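PDB 3E6E: alanine racemase from Enterococcus faecalis, which belongs to the alanine racemase family and combines an N-terminal TIM-barrel domain with a C-terminal domain made largely of beta strands. Local coordinates for residues D101-V106 / R128-V133; T120-T125 / S157-L162; A210-D215 / N235-S240; L247-E252 / T332-D337. The protein carries 1 engineered substitution. One frame throughout, in Å; residues are numbered along the deposited sequence.

Contact 1. Residues D101-V106 / R128-V133; sequences DLSVTV and RVHLKV
Parallel strands 103-106 and 129-132 are neighbours in the TIM barrel, joined through helix 109-117 as a beta-alpha-beta unit. Their axes approach to 4.7 Å. The backbone ladder is tight. Val104 N donates to Arg128 O at 3.0 Å, and His130 N to Val104 O at 2.8 Å, both nearly along the C=O axis. Val106 N adds a bond to His130 O. The last rung, Lys132 N to Val106 O, is longer at 3.2 Å, with the donor above the carbonyl plane. Val104, Val106, Val129 and Leu131 share one buried face; Val106 CG1 meets Val129 CB at 4.1 Å. On the other face the His130 ring brings CD2 to 3.8 Å from Ser103 CB. Thr105 CG2 lies alongside Lys132 CB at 3.7 Å. The looser end is partly exposed. There Arg128 bends at chi3 (93°) and its NH1 makes a salt bridge to Asp101 OD1 at 2.8 Å. The bond is weak (N-H...O 128°), and the two charged planes are 69° apart, with OD2 over the guanidinium face. Arg128 NE pairs with Glu164, which also binds Ser103 OG and His130 NE2. His130 ND1 binds His203, so both ring nitrogens are held and the ring's rotation is fixed. The Arg128 guanidinium thus lies between two carboxylates, Asp101 and Glu164, which probably helps keep both charged.

Contact 2. Residues T120-T125 / S157-L162; sequences TPESNT and SHKEFL
Two neighbouring helix-to-strand loops of the TIM barrel meet here at the surface. Residues 120-125 follow helix 109-117, and residues 157-162 carry the end of helix 145-158. The helix ends at His158; Lys159, with positive phi (81°), is first to leave helical angles. The contact is small, 203 Å² in all, and no hydrogen bond crosses it. The polar bonds lie within each segment. Ser123 N donates to Thr120 O at 2.9 Å, closing a beta turn with Pro121 and Glu122 at its corners. Lys159, bent at chi2, chi3 and chi4, folds back so that NZ reaches His158 O at 2.7 Å, from above the carbonyl plane. Charge probably adds little: Glu122 OE2 is 5.7 Å from Lys159 NZ, and the Glu122 side chain is poorly ordered. Van der Waals contact does the rest. Lys159 CD rests on Pro121 O at 3.4 Å. Glu160 is the buried residue of the contact, also touching Leu116 and Leu119. Its chain bends at chi2 (111°) and runs beside the Pro121 ring, where OE1 comes to 3.7 Å from Pro121 CD. Pro121 N has no hydrogen to offer that oxygen. Lower down, Glu160 CG sits against Thr120 O at 3.2 Å.

Contact 3. Residues A210-D215 / N235-S240; sequences ALWHPD and NKLAPS
Helix 207-212 ends here, with His213 the first residue to leave helical angles, and the loop 235-240, extended at 237-239, passes its last turn so that the CA atoms of Leu211 and Ser240 come within 5.6 Å. Trp212 carries most of the contact. Its chi1 (-57°) sets CG anti to the carbonyl carbon, and the indole reaches across to the loop. Leu237 CD1 sits over one face as a CH-pi contact, 3.7 Å from the centroid of the Trp212 five-membered ring and only 8° off the normal. Leu237 CB adds to this, 3.5 Å from Trp212 CE2. Leu211 CB covers the opposite face of the indole, 3.9 Å above its plane. The ring is therefore clamped between two leucines. At its edge, Trp212 NE1 donates to Ala238 O at 2.9 Å. The N-H...O angle is 161° and the acceptor lies near the ring plane, which fixes the turn of the indole. Pro239 CG grazes Trp212 CZ2, at 4.5 Å. A second bond grips the helix end: Ser240 OG donates to Leu211 O at 2.8 Å, from above the carbonyl plane. Leu211 also packs on Pro232 and Tyr241. Asn206, just before this short helix, and Ser207, its first residue, line the DCS pocket. The contact thus ties the far end of the last barrel helix, before strand 220-223, to the loop that leads into the C-terminal domain.

Contact 4. Residues L247-E252 / T332-D337; sequences LRLTSE and TLVGKD
Backbone hydrogen bonds hold strand 249-259 to the chain around Leu333 and Val334. Leu249 and Val334 form an antiparallel hydrogen-bonded pair. Leu249 N donates to Val334 O at 2.9 Å, and Val334 N donates back to Leu249 O at 3.0 Å. Both bonds are nearly straight and fall on a carbonyl lone pair. Leu249 O also takes Leu333 N at 2.9 Å, with a more bent N-H...O angle of 140°. One oxygen is thus gripped by two successive amides. The register then shifts by one, and Thr250 faces Thr332 as a non-hydrogen-bonded pair.

Apolar packing follows the same residues. Leu249 CG is anti to the backbone N (chi1 173°), so the side chain lies obliquely across both partners. Its CB meets Val334 CB at 3.6 Å, and its CD2 meets Leu333 CB at 3.8 Å. Leu333 CD1 reaches on to Ser251 CB at 4.1 Å. Leu11 of strand 10-12 also packs on Leu249, and Trp290 on Leu333.

The charged side chain lies at the partly exposed margin. Arg248 is extended from CG to NE, with CG 3.2 Å from Val334 O. Its NH2 comes to 3.0 Å from Lys336 O, but at too poor an angle for a hydrogen bond. At the backbone angles of Gly335 (phi 140°), a CB would jam against Val334 O and clash with Arg248 CG, so this corner needs a residue without a side chain. The Ser251 hydroxyl binds Thr9 OG1.

Two residues, Leu333 and Val334, facing the single Leu249 make a classic beta bulge, set where a strand of the C-terminal beta domain bends out of the sheet.

In the fold
From the N terminus, contact 1 closes the beta-alpha-beta loop between strands 103-106 and 129-132. Contact 2 opens inside that loop and closes beyond it, so the two cross. They also touch, where Val129 and Arg128 pack on Phe161 and Leu162. Together they tie two adjacent barrel strands to the outer loops. Contact 3 follows in series. It spans strand 220-223 and binds the last barrel helix to the linking loop, with its centre about 27 Å from that of contact 1. Contact 4 closes the longest loop, which contains strands and loops but no helix, within the C-terminal domain. Contacts 1 and 4 lie on opposite sides of the chain's centre.

Contact 1. Residues D101-V106 / R128-V133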
loop_
_atom_site.group_PDB
_atom_site.type_symbol
_atom_site.label_atom_id
_atom_site.label_comp_id
_atom_site.label_asym_id
_atom_site.label_seq_id
_atom_site.Cartn_x
_atom_site.Cartn_y
_atom_site.Cartn_z
ATOM N N ASP A 101 19.746 10.667 -20.134
ATOM C CA ASP A 101 19.340 10.292 -21.493
ATOM C C ASP A 101 18.078 9.461 -21.463
ATOM O O ASP A 101 18.050 8.318 -21.913
ATOM C CB ASP A 101 20.434 9.508 -22.224
ATOM C CG ASP A 101 20.145 9.362 -23.721
ATOM O OD1 ASP A 101 20.127 10.388 -24.435
ATOM O OD2 ASP A 101 19.928 8.222 -24.185
ATOM N N LEU A 102 17.021 10.048 -20.929
ATOM C CA LEU A 102 15.759 9.348 -20.837
ATOM C C LEU A 102 14.801 9.815 -21.915
ATOM O O LEU A 102 14.853 10.959 -22.365
ATOM C CB LEU A 102 15.141 9.607 -19.473
ATOM C CG LEU A 102 16.108 9.354 -18.325
ATOM C CD1 LEU A 102 15.607 10.051 -17.087
ATOM C CD2 LEU A 102 16.256 7.864 -18.109
ATOM N N SER A 103 13.930 8.916 -22.339
ATOM C CA SER A 103 12.933 9.272 -23.324
ATOM C C SER A 103 11.708 9.744 -22.540
ATOM O O SER A 103 11.375 9.182 -21.499
ATOM C CB SER A 103 12.593 8.064 -24.180
ATOM O OG SER A 103 13.735 7.647 -24.907
ATOM N N VAL A 104 11.053 10.787 -23.035
ATOM C CA VAL A 104 9.885 11.341 -22.364
ATOM C C VAL A 104 8.652 11.350 -23.248
ATOM O O VAL A 104 8.741 11.402 -24.477
ATOM C CB VAL A 104 10.126 12.797 -21.912
ATOM C CG1 VAL A 104 11.365 12.875 -21.034
ATOM C CG2 VAL A 104 10.275 13.701 -23.130
ATOM N N THR A 105 7.494 11.313 -22.605
ATOM C CA THR A 105 6.236 11.348 -23.323
ATOM C C THR A 105 5.852 12.808 -23.427
ATOM O O THR A 105 6.187 13.599 -22.559
ATOM C CB THR A 105 5.147 10.572 -22.557
ATOM O OG1 THR A 105 5.565 9.206 -22.408
ATOM C CG2 THR A 105 3.819 10.620 -23.307
ATOM N N VAL A 106 5.176 13.169 -24.505
ATOM C CA VAL A 106 4.735 14.545 -24.701
ATOM C C VAL A 106 3.338 14.495 -25.301
ATOM O O VAL A 106 3.118 13.852 -26.328
ATOM C CB VAL A 106 5.715 15.325 -25.633
ATOM C CG1 VAL A 106 6.139 14.462 -26.784
ATOM C CG2 VAL A 106 5.045 16.575 -26.156
ATOM N N ARG A 128 15.130 12.821 -26.471
ATOM C CA ARG A 128 14.443 11.660 -27.039
ATOM C C ARG A 128 12.974 11.720 -26.609
ATOM O O ARG A 128 12.651 11.374 -25.475
ATOM C CB ARG A 128 15.090 10.367 -26.516
ATOM C CG ARG A 128 16.601 10.481 -26.291
ATOM C CD ARG A 128 17.209 9.189 -25.740
ATOM N NE ARG A 128 17.735 8.289 -26.769
ATOM C CZ ARG A 128 18.911 8.447 -27.374
ATOM N NH1 ARG A 128 19.689 9.471 -27.054
ATOM N NH2 ARG A 128 19.314 7.578 -28.295
ATOM N N VAL A 129 12.093 12.164 -27.508
ATOM C CA VAL A 129 10.668 12.286 -27.191
ATOM C C VAL A 129 9.768 11.293 -27.906
ATOM O O VAL A 129 10.064 10.850 -29.000
ATOM C CB VAL A 129 10.104 13.705 -27.520
ATOM C CG1 VAL A 129 11.091 14.783 -27.097
ATOM C CG2 VAL A 129 9.772 13.806 -28.990
ATOM N N HIS A 130 8.658 10.956 -27.262
ATOM C CA HIS A 130 7.660 10.052 -27.817
ATOM C C HIS A 130 6.360 10.851 -27.773
ATOM O O HIS A 130 5.980 11.377 -26.715
ATOM C CB HIS A 130 7.534 8.783 -26.966
ATOM C CG HIS A 130 8.641 7.795 -27.175
ATOM N ND1 HIS A 130 8.441 6.570 -27.774
ATOM C CD2 HIS A 130 9.956 7.841 -26.848
ATOM C CE1 HIS A 130 9.583 5.906 -27.807
ATOM N NE2 HIS A 130 10.518 6.654 -27.251
ATOM N N LEU A 131 5.690 10.966 -28.916
ATOM C CA LEU A 131 4.448 11.727 -28.992
ATOM C C LEU A 131 3.231 10.853 -28.766
ATOM O O LEU A 131 2.867 10.060 -29.625
ATOM C CB LEU A 131 4.354 12.430 -30.353
ATOM C CG LEU A 131 5.029 13.798 -30.518
ATOM C CD1 LEU A 131 6.374 13.807 -29.844
ATOM C CD2 LEU A 131 5.172 14.115 -32.008
ATOM N N LYS A 132 2.588 10.996 -27.615
ATOM C CA LYS A 132 1.413 10.172 -27.354
ATOM C C LYS A 132 0.140 10.807 -27.896
ATOM O O LYS A 132 -0.196 11.947 -27.570
ATOM C CB LYS A 132 1.229 9.885 -25.851
ATOM C CG LYS A 132 0.140 8.813 -25.591
ATOM C CD LYS A 132 -0.272 8.656 -24.119
ATOM C CE LYS A 132 -1.405 7.619 -23.962
ATOM N NZ LYS A 132 -1.897 7.460 -22.555
ATOM N N VAL A 133 -0.562 10.051 -28.729
ATOM C CA VAL A 133 -1.819 10.500 -29.294
ATOM C C VAL A 133 -2.973 9.755 -28.596
ATOM O O VAL A 133 -2.952 8.533 -28.474
ATOM C CB VAL A 133 -1.846 10.270 -30.834
ATOM C CG1 VAL A 133 -1.082 9.022 -31.187
ATOM C CG2 VAL A 133 -3.268 10.159 -31.329
#

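Contact 2. Residues T120-T125 / S157-L162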
loop_
_atom_site.group_PDB
_atom_site.type_symbol
_atom_site.label_atom_id
_atom_site.label_comp_id
_atom_site.label_asym_id
_atom_site.label_seq_id
_atom_site.Cartn_x
_atom_site.Cartn_y
_atom_site.Cartn_z
ATOM N N THR A 120 19.637 23.483 -25.421
ATOM C CA THR A 120 20.740 24.122 -26.134
ATOM C C THR A 120 20.829 23.607 -27.559
ATOM O O THR A 120 20.954 22.404 -27.778
ATOM C CB THR A 120 22.086 23.858 -25.440
ATOM O OG1 THR A 120 22.107 24.519 -24.167
ATOM C CG2 THR A 120 23.236 24.370 -26.299
ATOM N N PRO A 121 20.791 24.522 -28.544
ATOM C CA PRO A 121 20.858 24.214 -29.975
ATOM C C PRO A 121 21.648 22.957 -30.310
ATOM O O PRO A 121 21.111 22.028 -30.915
ATOM C CB PRO A 121 21.491 25.467 -30.560
ATOM C CG PRO A 121 20.871 26.535 -29.729
ATOM C CD PRO A 121 20.964 25.971 -28.320
ATOM N N GLU A 122 22.919 22.928 -29.910
ATOM C CA GLU A 122 23.783 21.783 -30.190
ATOM C C GLU A 122 24.283 21.117 -28.912
ATOM O O GLU A 122 25.485 20.911 -28.741
ATOM C CB GLU A 122 24.975 22.230 -31.039
ATOM C CG GLU A 122 25.143 21.487 -32.372
ATOM C CD GLU A 122 23.972 21.682 -33.334
ATOM O OE1 GLU A 122 24.108 21.317 -34.525
ATOM O OE2 GLU A 122 22.915 22.193 -32.906
ATOM N N SER A 123 23.353 20.778 -28.021
ATOM C CA SER A 123 23.683 20.133 -26.751
ATOM C C SER A 123 24.274 18.740 -26.966
ATOM O O SER A 123 24.594 18.035 -26.002
ATOM C CB SER A 123 22.426 20.027 -25.876
ATOM O OG SER A 123 22.661 19.263 -24.701
ATOM N N ASN A 124 24.418 18.350 -28.228
ATOM C CA ASN A 124 24.900 17.017 -28.568
ATOM C C ASN A 124 24.150 15.924 -27.815
ATOM O O ASN A 124 24.432 14.738 -27.979
ATOM C CB ASN A 124 26.402 16.906 -28.297
ATOM C CG ASN A 124 27.241 17.250 -29.512
ATOM O OD1 ASN A 124 27.214 18.380 -29.999
ATOM N ND2 ASN A 124 27.993 16.274 -30.008
ATOM N N THR A 125 23.191 16.332 -26.991
ATOM C CA THR A 125 22.256 15.396 -26.378
ATOM C C THR A 125 20.812 15.779 -26.683
ATOM O O THR A 125 20.199 16.558 -25.952
ATOM C CB THR A 125 22.447 15.325 -24.851
ATOM O OG1 THR A 125 22.165 16.605 -24.271
ATOM C CG2 THR A 125 23.874 14.922 -24.511
ATOM N N SER A 157 11.786 19.571 -36.544
ATOM C CA SER A 157 12.375 20.855 -36.856
ATOM C C SER A 157 13.569 21.270 -36.022
ATOM O O SER A 157 14.637 21.500 -36.567
ATOM C CB SER A 157 11.318 21.970 -36.772
ATOM O OG SER A 157 10.332 21.844 -37.779
ATOM N N HIS A 158 13.381 21.364 -34.709
ATOM C CA HIS A 158 14.197 22.243 -33.880
ATOM C C HIS A 158 15.519 21.581 -33.508
ATOM O O HIS A 158 16.537 22.254 -33.342
ATOM C CB HIS A 158 13.435 22.646 -32.615
ATOM C CG HIS A 158 12.471 23.772 -32.823
ATOM N ND1 HIS A 158 12.877 25.081 -32.972
ATOM C CD2 HIS A 158 11.120 23.785 -32.907
ATOM C CE1 HIS A 158 11.817 25.852 -33.139
ATOM N NE2 HIS A 158 10.739 25.090 -33.103
ATOM N N LYS A 159 15.497 20.259 -33.379
ATOM C CA LYS A 159 16.694 19.449 -33.571
ATOM C C LYS A 159 17.583 19.441 -32.332
ATOM O O LYS A 159 18.647 18.821 -32.324
ATOM C CB LYS A 159 17.583 20.059 -34.658
ATOM C CG LYS A 159 19.023 20.290 -34.225
ATOM C CD LYS A 159 19.222 21.701 -33.698
ATOM C CE LYS A 159 19.219 22.718 -34.829
ATOM N NZ LYS A 159 17.958 22.667 -35.618
ATOM N N GLU A 160 17.139 20.131 -31.286
ATOM C CA GLU A 160 17.371 19.791 -29.888
ATOM C C GLU A 160 16.545 18.578 -29.471
ATOM O O GLU A 160 16.821 17.949 -28.450
ATOM C CB GLU A 160 17.046 20.983 -28.986
ATOM C CG GLU A 160 18.033 22.134 -29.099
ATOM C CD GLU A 160 17.422 23.362 -29.746
ATOM O OE1 GLU A 160 17.714 24.486 -29.285
ATOM O OE2 GLU A 160 16.650 23.204 -30.716
ATOM N N PHE A 161 15.533 18.255 -30.269
ATOM C CA PHE A 161 14.699 17.092 -30.013
ATOM C C PHE A 161 15.227 15.949 -30.877
ATOM O O PHE A 161 16.224 16.100 -31.579
ATOM C CB PHE A 161 13.247 17.380 -30.416
ATOM C CG PHE A 161 12.615 18.527 -29.675
ATOM C CD1 PHE A 161 12.326 18.425 -28.316
ATOM C CD2 PHE A 161 12.293 19.702 -30.337
ATOM C CE1 PHE A 161 11.727 19.474 -27.634
ATOM C CE2 PHE A 161 11.693 20.759 -29.660
ATOM C CZ PHE A 161 11.410 20.646 -28.306
ATOM N N LEU A 162 14.549 14.808 -30.819
ATOM C CA LEU A 162 14.902 13.663 -31.648
ATOM C C LEU A 162 13.657 12.959 -32.178
ATOM O O LEU A 162 13.616 12.537 -33.334
ATOM C CB LEU A 162 15.767 12.677 -30.860
ATOM C CG LEU A 162 16.005 11.312 -31.509
ATOM C CD1 LEU A 162 16.520 11.476 -32.931
ATOM C CD2 LEU A 162 16.970 10.482 -30.677
#

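Contact 3. Residues A210-D215 / N235-S240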
loop_
_atom_site.group_PDB
_atom_site.type_symbol
_atom_site.label_atom_id
_atom_site.label_comp_id
_atom_site.label_asym_id
_atom_site.label_seq_id
_atom_site.Cartn_x
_atom_site.Cartn_y
_atom_site.Cartn_z
ATOM N N ALA A 210 -1.100 -7.464 -27.075
ATOM C CA ALA A 210 -0.090 -8.393 -27.577
ATOM C C ALA A 210 -0.577 -9.834 -27.580
ATOM O O ALA A 210 -0.352 -10.582 -28.528
ATOM C CB ALA A 210 1.183 -8.284 -26.747
ATOM N N LEU A 211 -1.243 -10.228 -26.506
ATOM C CA LEU A 211 -1.744 -11.581 -26.412
ATOM C C LEU A 211 -2.873 -11.847 -27.398
ATOM O O LEU A 211 -2.759 -12.724 -28.256
ATOM C CB LEU A 211 -2.212 -11.850 -24.982
ATOM C CG LEU A 211 -1.098 -11.852 -23.924
ATOM C CD1 LEU A 211 -1.704 -11.882 -22.550
ATOM C CD2 LEU A 211 -0.180 -13.052 -24.131
ATOM N N TRP A 212 -3.943 -11.065 -27.305
ATOM C CA TRP A 212 -5.126 -11.265 -28.152
ATOM C C TRP A 212 -5.274 -10.500 -29.476
ATOM O O TRP A 212 -6.139 -10.832 -30.284
ATOM C CB TRP A 212 -6.373 -11.046 -27.293
ATOM C CG TRP A 212 -6.398 -11.956 -26.097
ATOM C CD1 TRP A 212 -6.574 -13.311 -26.100
ATOM C CD2 TRP A 212 -6.163 -11.587 -24.735
ATOM N NE1 TRP A 212 -6.460 -13.811 -24.817
ATOM C CE2 TRP A 212 -6.208 -12.772 -23.962
ATOM C CE3 TRP A 212 -5.915 -10.371 -24.090
ATOM C CZ2 TRP A 212 -6.017 -12.774 -22.584
ATOM C CZ3 TRP A 212 -5.721 -10.373 -22.708
ATOM C CH2 TRP A 212 -5.776 -11.570 -21.975
ATOM N N HIS A 213 -4.448 -9.485 -29.703
ATOM C CA HIS A 213 -4.510 -8.707 -30.945
ATOM C C HIS A 213 -3.101 -8.610 -31.530
ATOM O O HIS A 213 -2.623 -7.527 -31.858
ATOM C CB HIS A 213 -5.027 -7.300 -30.652
ATOM C CG HIS A 213 -6.458 -7.249 -30.232
ATOM N ND1 HIS A 213 -6.848 -6.844 -28.976
ATOM C CD2 HIS A 213 -7.598 -7.487 -30.921
ATOM C CE1 HIS A 213 -8.168 -6.828 -28.909
ATOM N NE2 HIS A 213 -8.647 -7.213 -30.079
ATOM N N PRO A 214 -2.427 -9.754 -31.681
ATOM C CA PRO A 214 -1.066 -9.815 -32.212
ATOM C C PRO A 214 -0.826 -9.218 -33.598
ATOM O O PRO A 214 0.323 -8.982 -33.965
ATOM C CB PRO A 214 -0.753 -11.310 -32.155
ATOM C CG PRO A 214 -2.068 -11.916 -32.480
ATOM C CD PRO A 214 -3.014 -11.103 -31.623
ATOM N N ASP A 215 -1.893 -8.974 -34.360
ATOM C CA ASP A 215 -1.742 -8.414 -35.706
ATOM C C ASP A 215 -1.787 -6.865 -35.810
ATOM O O ASP A 215 -1.422 -6.302 -36.845
ATOM C CB ASP A 215 -2.776 -9.042 -36.660
ATOM C CG ASP A 215 -2.509 -10.525 -36.929
ATOM O OD1 ASP A 215 -1.336 -10.903 -37.139
ATOM O OD2 ASP A 215 -3.475 -11.321 -36.951
ATOM N N ASN A 235 -10.029 -13.095 -15.856
ATOM C CA ASN A 235 -10.444 -14.451 -16.209
ATOM C C ASN A 235 -11.423 -14.446 -17.393
ATOM O O ASN A 235 -12.136 -15.423 -17.631
ATOM C CB ASN A 235 -11.075 -15.135 -14.986
ATOM C CG ASN A 235 -10.428 -16.491 -14.665
ATOM O OD1 ASN A 235 -10.694 -17.095 -13.618
ATOM N ND2 ASN A 235 -9.582 -16.971 -15.573
ATOM N N LYS A 236 -11.439 -13.345 -18.141
ATOM C CA LYS A 236 -12.324 -13.216 -19.295
ATOM C C LYS A 236 -11.819 -13.961 -20.533
ATOM O O LYS A 236 -12.609 -14.498 -21.311
ATOM C CB LYS A 236 -12.498 -11.740 -19.645
ATOM C CG LYS A 236 -13.129 -10.905 -18.551
ATOM C CD LYS A 236 -13.261 -9.451 -18.985
ATOM C CE LYS A 236 -11.949 -8.713 -18.853
ATOM N NZ LYS A 236 -12.103 -7.263 -19.140
ATOM N N LEU A 237 -10.504 -13.979 -20.719
ATOM C CA LEU A 237 -9.903 -14.643 -21.873
ATOM C C LEU A 237 -8.686 -15.488 -21.508
ATOM O O LEU A 237 -7.948 -15.186 -20.570
ATOM C CB LEU A 237 -9.468 -13.604 -22.906
ATOM C CG LEU A 237 -10.524 -12.773 -23.620
ATOM C CD1 LEU A 237 -9.852 -11.763 -24.539
ATOM C CD2 LEU A 237 -11.414 -13.693 -24.410
ATOM N N ALA A 238 -8.454 -16.536 -22.283
ATOM C CA ALA A 238 -7.319 -17.402 -22.028
ATOM C C ALA A 238 -6.080 -16.834 -22.727
ATOM O O ALA A 238 -6.106 -16.526 -23.915
ATOM C CB ALA A 238 -7.628 -18.818 -22.526
ATOM N N PRO A 239 -4.981 -16.661 -21.984
ATOM C CA PRO A 239 -3.773 -16.126 -22.610
ATOM C C PRO A 239 -3.368 -16.972 -23.792
ATOM O O PRO A 239 -3.790 -18.111 -23.915
ATOM C CB PRO A 239 -2.770 -16.164 -21.481
ATOM C CG PRO A 239 -3.633 -15.782 -20.323
ATOM C CD PRO A 239 -4.837 -16.675 -20.521
ATOM N N SER A 240 -2.551 -16.402 -24.666
ATOM C CA SER A 240 -2.111 -17.102 -25.862
ATOM C C SER A 240 -0.929 -18.038 -25.620
ATOM O O SER A 240 -0.422 -18.678 -26.545
ATOM C CB SER A 240 -1.782 -16.070 -26.935
ATOM O OG SER A 240 -2.922 -15.257 -27.153
#

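Contact 4. Residues L247-E252 / T332-D337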
loop_
_atom_site.group_PDB
_atom_site.type_symbol
_atom_site.label_atom_id
_atom_site.label_comp_id
_atom_site.label_asym_id
_atom_site.label_seq_id
_atom_site.Cartn_x
_atom_site.Cartn_y
_atom_site.Cartn_z
ATOM N N LEU A 247 4.912 -13.871 -8.536
ATOM C CA LEU A 247 4.662 -13.420 -7.172
ATOM C C LEU A 247 4.250 -14.591 -6.292
ATOM O O LEU A 247 3.611 -15.526 -6.761
ATOM C CB LEU A 247 3.543 -12.380 -7.184
ATOM C CG LEU A 247 3.285 -11.416 -6.031
ATOM C CD1 LEU A 247 3.343 -12.140 -4.705
ATOM C CD2 LEU A 247 4.284 -10.296 -6.083
ATOM N N ARG A 248 4.608 -14.513 -5.011
ATOM C CA ARG A 248 4.288 -15.538 -4.013
ATOM C C ARG A 248 4.294 -14.869 -2.636
ATOM O O ARG A 248 5.153 -14.028 -2.344
ATOM C CB ARG A 248 5.325 -16.653 -4.070
ATOM C CG ARG A 248 4.793 -17.993 -3.677
ATOM C CD ARG A 248 5.798 -19.097 -3.978
ATOM N NE ARG A 248 5.262 -20.384 -3.540
ATOM C CZ ARG A 248 5.091 -20.741 -2.266
ATOM N NH1 ARG A 248 5.428 -19.916 -1.288
ATOM N NH2 ARG A 248 4.544 -21.914 -1.975
ATOM N N LEU A 249 3.341 -15.228 -1.788
ATOM C CA LEU A 249 3.260 -14.605 -0.467
ATOM C C LEU A 249 3.073 -15.605 0.662
ATOM O O LEU A 249 2.118 -16.394 0.657
ATOM C CB LEU A 249 2.112 -13.608 -0.453
ATOM C CG LEU A 249 1.728 -12.945 0.860
ATOM C CD1 LEU A 249 2.830 -11.999 1.344
ATOM C CD2 LEU A 249 0.448 -12.172 0.622
ATOM N N THR A 250 3.972 -15.558 1.643
ATOM C CA THR A 250 3.906 -16.472 2.781
ATOM C C THR A 250 4.095 -15.772 4.109
ATOM O O THR A 250 4.464 -14.596 4.179
ATOM C CB THR A 250 5.000 -17.563 2.710
ATOM O OG1 THR A 250 6.271 -16.936 2.488
ATOM C CG2 THR A 250 4.708 -18.585 1.616
ATOM N N SER A 251 3.839 -16.522 5.170
ATOM C CA SER A 251 4.013 -16.035 6.529
ATOM C C SER A 251 3.998 -17.296 7.371
ATOM O O SER A 251 4.232 -18.389 6.845
ATOM C CB SER A 251 2.863 -15.115 6.933
ATOM O OG SER A 251 3.156 -14.447 8.151
ATOM N N GLU A 252 3.733 -17.166 8.664
ATOM C CA GLU A 252 3.672 -18.351 9.514
ATOM C C GLU A 252 2.961 -18.101 10.831
ATOM O O GLU A 252 2.913 -16.977 11.326
ATOM C CB GLU A 252 5.083 -18.909 9.774
ATOM C CG GLU A 252 5.948 -18.096 10.715
ATOM C CD GLU A 252 7.389 -18.606 10.762
ATOM O OE1 GLU A 252 8.123 -18.285 11.728
ATOM O OE2 GLU A 252 7.790 -19.327 9.824
ATOM N N THR A 332 0.685 -20.103 3.790
ATOM C CA THR A 332 0.704 -19.713 2.396
ATOM C C THR A 332 -0.527 -18.900 1.986
ATOM O O THR A 332 -1.638 -19.429 1.898
ATOM C CB THR A 332 0.807 -20.947 1.516
ATOM O OG1 THR A 332 1.925 -21.740 1.949
ATOM C CG2 THR A 332 0.989 -20.537 0.055
ATOM N N LEU A 333 -0.324 -17.610 1.739
ATOM C CA LEU A 333 -1.417 -16.742 1.329
ATOM C C LEU A 333 -1.554 -16.676 -0.197
ATOM O O LEU A 333 -2.666 -16.653 -0.729
ATOM C CB LEU A 333 -1.230 -15.338 1.912
ATOM C CG LEU A 333 -1.383 -15.223 3.440
ATOM C CD1 LEU A 333 -0.128 -15.715 4.138
ATOM C CD2 LEU A 333 -1.642 -13.789 3.820
ATOM N N VAL A 334 -0.429 -16.648 -0.903
ATOM C CA VAL A 334 -0.454 -16.602 -2.359
ATOM C C VAL A 334 0.558 -17.611 -2.891
ATOM O O VAL A 334 1.756 -17.474 -2.666
ATOM C CB VAL A 334 -0.106 -15.182 -2.871
ATOM C CG1 VAL A 334 -0.089 -15.164 -4.385
ATOM C CG2 VAL A 334 -1.118 -14.184 -2.344
ATOM N N GLY A 335 0.078 -18.631 -3.586
ATOM C CA GLY A 335 0.975 -19.642 -4.101
ATOM C C GLY A 335 0.360 -21.020 -3.951
ATOM O O GLY A 335 -0.863 -21.143 -3.901
ATOM N N LYS A 336 1.200 -22.051 -3.878
ATOM C CA LYS A 336 0.737 -23.429 -3.748
ATOM C C LYS A 336 1.157 -24.062 -2.428
ATOM O O LYS A 336 2.078 -23.598 -1.763
ATOM C CB LYS A 336 1.280 -24.278 -4.897
ATOM C CG LYS A 336 1.029 -23.681 -6.268
ATOM C CD LYS A 336 1.293 -24.673 -7.401
ATOM C CE LYS A 336 0.332 -25.864 -7.355
ATOM N NZ LYS A 336 0.581 -26.838 -8.469
ATOM N N ASP A 337 0.459 -25.123 -2.057
ATOM C CA ASP A 337 0.735 -25.861 -0.832
ATOM C C ASP A 337 -0.081 -27.127 -0.990
ATOM O O ASP A 337 -1.317 -27.091 -0.972
ATOM C CB ASP A 337 0.271 -25.079 0.404
ATOM C CG ASP A 337 0.849 -25.630 1.717
ATOM O OD1 ASP A 337 0.435 -25.142 2.794
ATOM O OD2 ASP A 337 1.715 -26.537 1.674
#